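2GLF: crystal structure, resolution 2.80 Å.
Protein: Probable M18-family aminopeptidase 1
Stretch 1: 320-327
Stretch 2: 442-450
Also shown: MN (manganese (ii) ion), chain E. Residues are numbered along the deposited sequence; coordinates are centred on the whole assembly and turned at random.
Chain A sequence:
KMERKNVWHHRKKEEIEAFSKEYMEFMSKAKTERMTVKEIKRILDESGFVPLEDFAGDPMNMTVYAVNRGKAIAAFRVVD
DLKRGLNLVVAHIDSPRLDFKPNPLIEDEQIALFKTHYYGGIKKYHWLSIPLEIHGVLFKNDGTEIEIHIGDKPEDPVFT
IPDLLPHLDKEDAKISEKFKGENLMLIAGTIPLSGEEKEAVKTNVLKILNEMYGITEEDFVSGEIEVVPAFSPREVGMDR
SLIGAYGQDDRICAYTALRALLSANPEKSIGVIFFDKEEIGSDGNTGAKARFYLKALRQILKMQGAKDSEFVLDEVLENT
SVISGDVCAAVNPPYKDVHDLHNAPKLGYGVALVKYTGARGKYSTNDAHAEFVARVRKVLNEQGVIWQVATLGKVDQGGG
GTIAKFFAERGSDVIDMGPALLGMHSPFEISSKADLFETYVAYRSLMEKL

Stretch 1 320-327: TSVISGDV
Stretch 2 (442-450) AYRSLMEKL

Ile323 is the apolar centre of this contact between a strand that includes Val322 to Ser324 and the last helix of the chain, which begins earlier in the chain and includes Ala442 to Lys449. Its CA-to-CB bond points toward the helix, and with chi1 and chi2 both m (-58° and -66°) its CD1 lies 3.8 Å from Leu446 CD1 and 4.4 Å from Leu450 CD1, while its CG2 lies 3.9 Å from Tyr443 CE2. One isoleucine thus meets three residues of the second stretch, Tyr443, Leu446 and Leu450, and it has the largest covered area in the contact, 69 Å².

The backbones run nearly antiparallel, at 169° between N-to-C directions, with the axes 10.1 Å apart at closest approach. Register follows: Ser321 CA is 7.1 Å from Leu450 CA, and Ile323 CA is 8.1 Å from Tyr443 CA. Extended torsions (Ile323 -108/116) alternate the strand side chains, so the CA-to-CB bonds of Ser321 and Ile323 point toward the helix and those of Val322 and Ser324 away. The helix is held by i to i+4 bonds such as Met447 N to Tyr443 O, 3.2 Å, and Leu450 N to Leu446 O, 3.1 Å. Leu446 is m,t; Leu450 has chi1 at -92°, between wells, and chi2 t.

At the Leu450 end, Ser321 (chi1 m) packs its CB 3.4 Å from Leu450 CD1. At the other end, the Tyr443 CA-to-CB bond points sideways, but chi1 of -75° and chi2 of 174° bring its OH 3.2 Å from Gly325 CA. An ideal CB on Gly325 would lie 2.8 Å from Tyr443 OH, a clash. No hydrogen bond crosses the contact; Tyr443 OH is hydrogen-bonded elsewhere in the structure.

Beyond this edge the CA-to-CB bond of Asp326 (-144/159, chi1 t) points away from the helix, and the side chain binds manganese through OD1 at 2.5 Å and OD2 at 2.4 Å; Val327 N also donates to Asp326 OD2, 2.8 Å.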

# COMPACT_ATOMS: atom_id res chain seq x y z
N THR A 320 25.94 20.36 -48.88
CA THR A 320 26.09 20.97 -47.55
C THR A 320 26.03 19.92 -46.46
O THR A 320 24.98 19.34 -46.17
CB THR A 320 24.98 22.02 -47.24
OG1 THR A 320 25.09 23.13 -48.13
CG2 THR A 320 25.10 22.51 -45.79
N SER A 321 27.17 19.68 -45.84
CA SER A 321 27.27 18.72 -44.77
C SER A 321 27.12 19.51 -43.48
O SER A 321 27.76 20.55 -43.31
CB SER A 321 28.62 18.02 -44.82
OG SER A 321 28.88 17.55 -46.13
N VAL A 322 26.25 19.04 -42.59
CA VAL A 322 26.04 19.73 -41.33
C VAL A 322 26.53 18.89 -40.16
O VAL A 322 26.21 17.71 -40.05
CB VAL A 322 24.54 20.08 -41.11
CG1 VAL A 322 24.35 20.72 -39.74
CG2 VAL A 322 24.05 21.02 -42.19
N ILE A 323 27.35 19.50 -39.32
CA ILE A 323 27.87 18.84 -38.14
C ILE A 323 27.12 19.49 -36.98
O ILE A 323 27.25 20.70 -36.75
CB ILE A 323 29.37 19.10 -37.93
CG1 ILE A 323 30.16 18.64 -39.15
CG2 ILE A 323 29.84 18.39 -36.65
CD1 ILE A 323 30.13 17.17 -39.38
N SER A 324 26.32 18.70 -36.28
CA SER A 324 25.57 19.17 -35.13
C SER A 324 26.53 19.17 -33.94
O SER A 324 26.80 18.12 -33.36
CB SER A 324 24.39 18.23 -34.87
OG SER A 324 23.63 18.65 -33.75
N GLY A 325 27.04 20.34 -33.58
CA GLY A 325 27.97 20.42 -32.47
C GLY A 325 27.36 20.55 -31.09
O GLY A 325 27.01 21.65 -30.66
N ASP A 326 27.21 19.42 -30.40
CA ASP A 326 26.65 19.41 -29.05
C ASP A 326 27.37 18.34 -28.22
O ASP A 326 27.96 17.41 -28.77
CB ASP A 326 25.15 19.15 -29.09
CG ASP A 326 24.42 19.72 -27.89
OD1 ASP A 326 23.17 19.78 -27.91
OD2 ASP A 326 25.08 20.11 -26.91
N VAL A 327 27.31 18.47 -26.91
CA VAL A 327 27.98 17.55 -25.99
C VAL A 327 27.22 16.28 -25.67
O VAL A 327 25.99 16.24 -25.75
CB VAL A 327 28.26 18.25 -24.65
CG1 VAL A 327 29.10 19.50 -24.85
CG2 VAL A 327 26.93 18.60 -23.98
N ALA A 442 38.83 18.19 -34.99
CA ALA A 442 37.82 17.49 -35.76
C ALA A 442 36.97 18.46 -36.58
O ALA A 442 36.79 18.27 -37.79
CB ALA A 442 36.93 16.67 -34.83
N TYR A 443 36.46 19.50 -35.93
CA TYR A 443 35.63 20.51 -36.61
C TYR A 443 36.33 21.21 -37.76
O TYR A 443 35.72 21.48 -38.80
CB TYR A 443 35.17 21.56 -35.60
CG TYR A 443 34.07 21.09 -34.67
CD1 TYR A 443 33.64 21.91 -33.63
CD2 TYR A 443 33.47 19.84 -34.83
CE1 TYR A 443 32.63 21.50 -32.76
CE2 TYR A 443 32.46 19.42 -33.97
CZ TYR A 443 32.04 20.25 -32.94
OH TYR A 443 31.05 19.86 -32.07
N ARG A 444 37.61 21.53 -37.58
CA ARG A 444 38.39 22.23 -38.59
C ARG A 444 38.66 21.36 -39.80
O ARG A 444 38.45 21.78 -40.94
CB ARG A 444 39.72 22.69 -38.01
CG ARG A 444 40.66 23.31 -39.02
CD ARG A 444 41.97 23.75 -38.39
NE ARG A 444 42.94 24.16 -39.41
CZ ARG A 444 44.12 24.70 -39.14
NH1 ARG A 444 44.49 24.90 -37.88
NH2 ARG A 444 44.93 25.03 -40.13
N SER A 445 39.12 20.14 -39.55
CA SER A 445 39.41 19.22 -40.64
C SER A 445 38.15 18.69 -41.31
O SER A 445 38.21 18.13 -42.39
CB SER A 445 40.27 18.07 -40.12
OG SER A 445 39.69 17.47 -38.98
N LEU A 446 37.00 18.87 -40.66
CA LEU A 446 35.75 18.42 -41.26
C LEU A 446 35.20 19.49 -42.20
O LEU A 446 34.55 19.18 -43.20
CB LEU A 446 34.71 18.09 -40.19
CG LEU A 446 34.77 16.68 -39.61
CD1 LEU A 446 33.75 16.56 -38.50
CD2 LEU A 446 34.49 15.64 -40.70
N MSE A 447 35.47 20.75 -41.87
CA MSE A 447 35.01 21.85 -42.70
C MSE A 447 35.90 21.88 -43.94
O MSE A 447 35.45 22.21 -45.04
CB MSE A 447 35.15 23.18 -41.97
CG MSE A 447 34.39 23.26 -40.67
SE MSE A 447 34.79 24.90 -39.72
CE MSE A 447 33.01 25.67 -39.68
N GLU A 448 37.16 21.53 -43.74
CA GLU A 448 38.17 21.52 -44.80
C GLU A 448 38.08 20.36 -45.77
O GLU A 448 38.26 20.55 -46.98
CB GLU A 448 39.58 21.52 -44.19
CG GLU A 448 40.05 22.84 -43.61
CD GLU A 448 41.42 22.73 -42.94
OE1 GLU A 448 42.00 23.78 -42.59
OE2 GLU A 448 41.91 21.59 -42.76
N LYS A 449 37.80 19.17 -45.26
CA LYS A 449 37.77 17.98 -46.11
C LYS A 449 36.42 17.38 -46.50
O LYS A 449 36.38 16.51 -47.37
CB LYS A 449 38.64 16.90 -45.47
CG LYS A 449 40.01 17.38 -44.99
CD LYS A 449 41.09 17.27 -46.06
CE LYS A 449 40.93 18.28 -47.18
NZ LYS A 449 41.20 19.68 -46.76
N LEU A 450 35.32 17.81 -45.88
CA LEU A 450 34.03 17.22 -46.28
C LEU A 450 33.56 17.76 -47.63
O LEU A 450 33.17 16.94 -48.49
CB LEU A 450 32.93 17.46 -45.23
CG LEU A 450 32.75 16.37 -44.16
CD1 LEU A 450 31.36 16.47 -43.56
CD2 LEU A 450 32.94 15.00 -44.76
OXT LEU A 450 33.60 18.99 -47.80
MN MN E . 23.22 20.85 -25.59
O HOH W 1 24.07 18.82 -24.75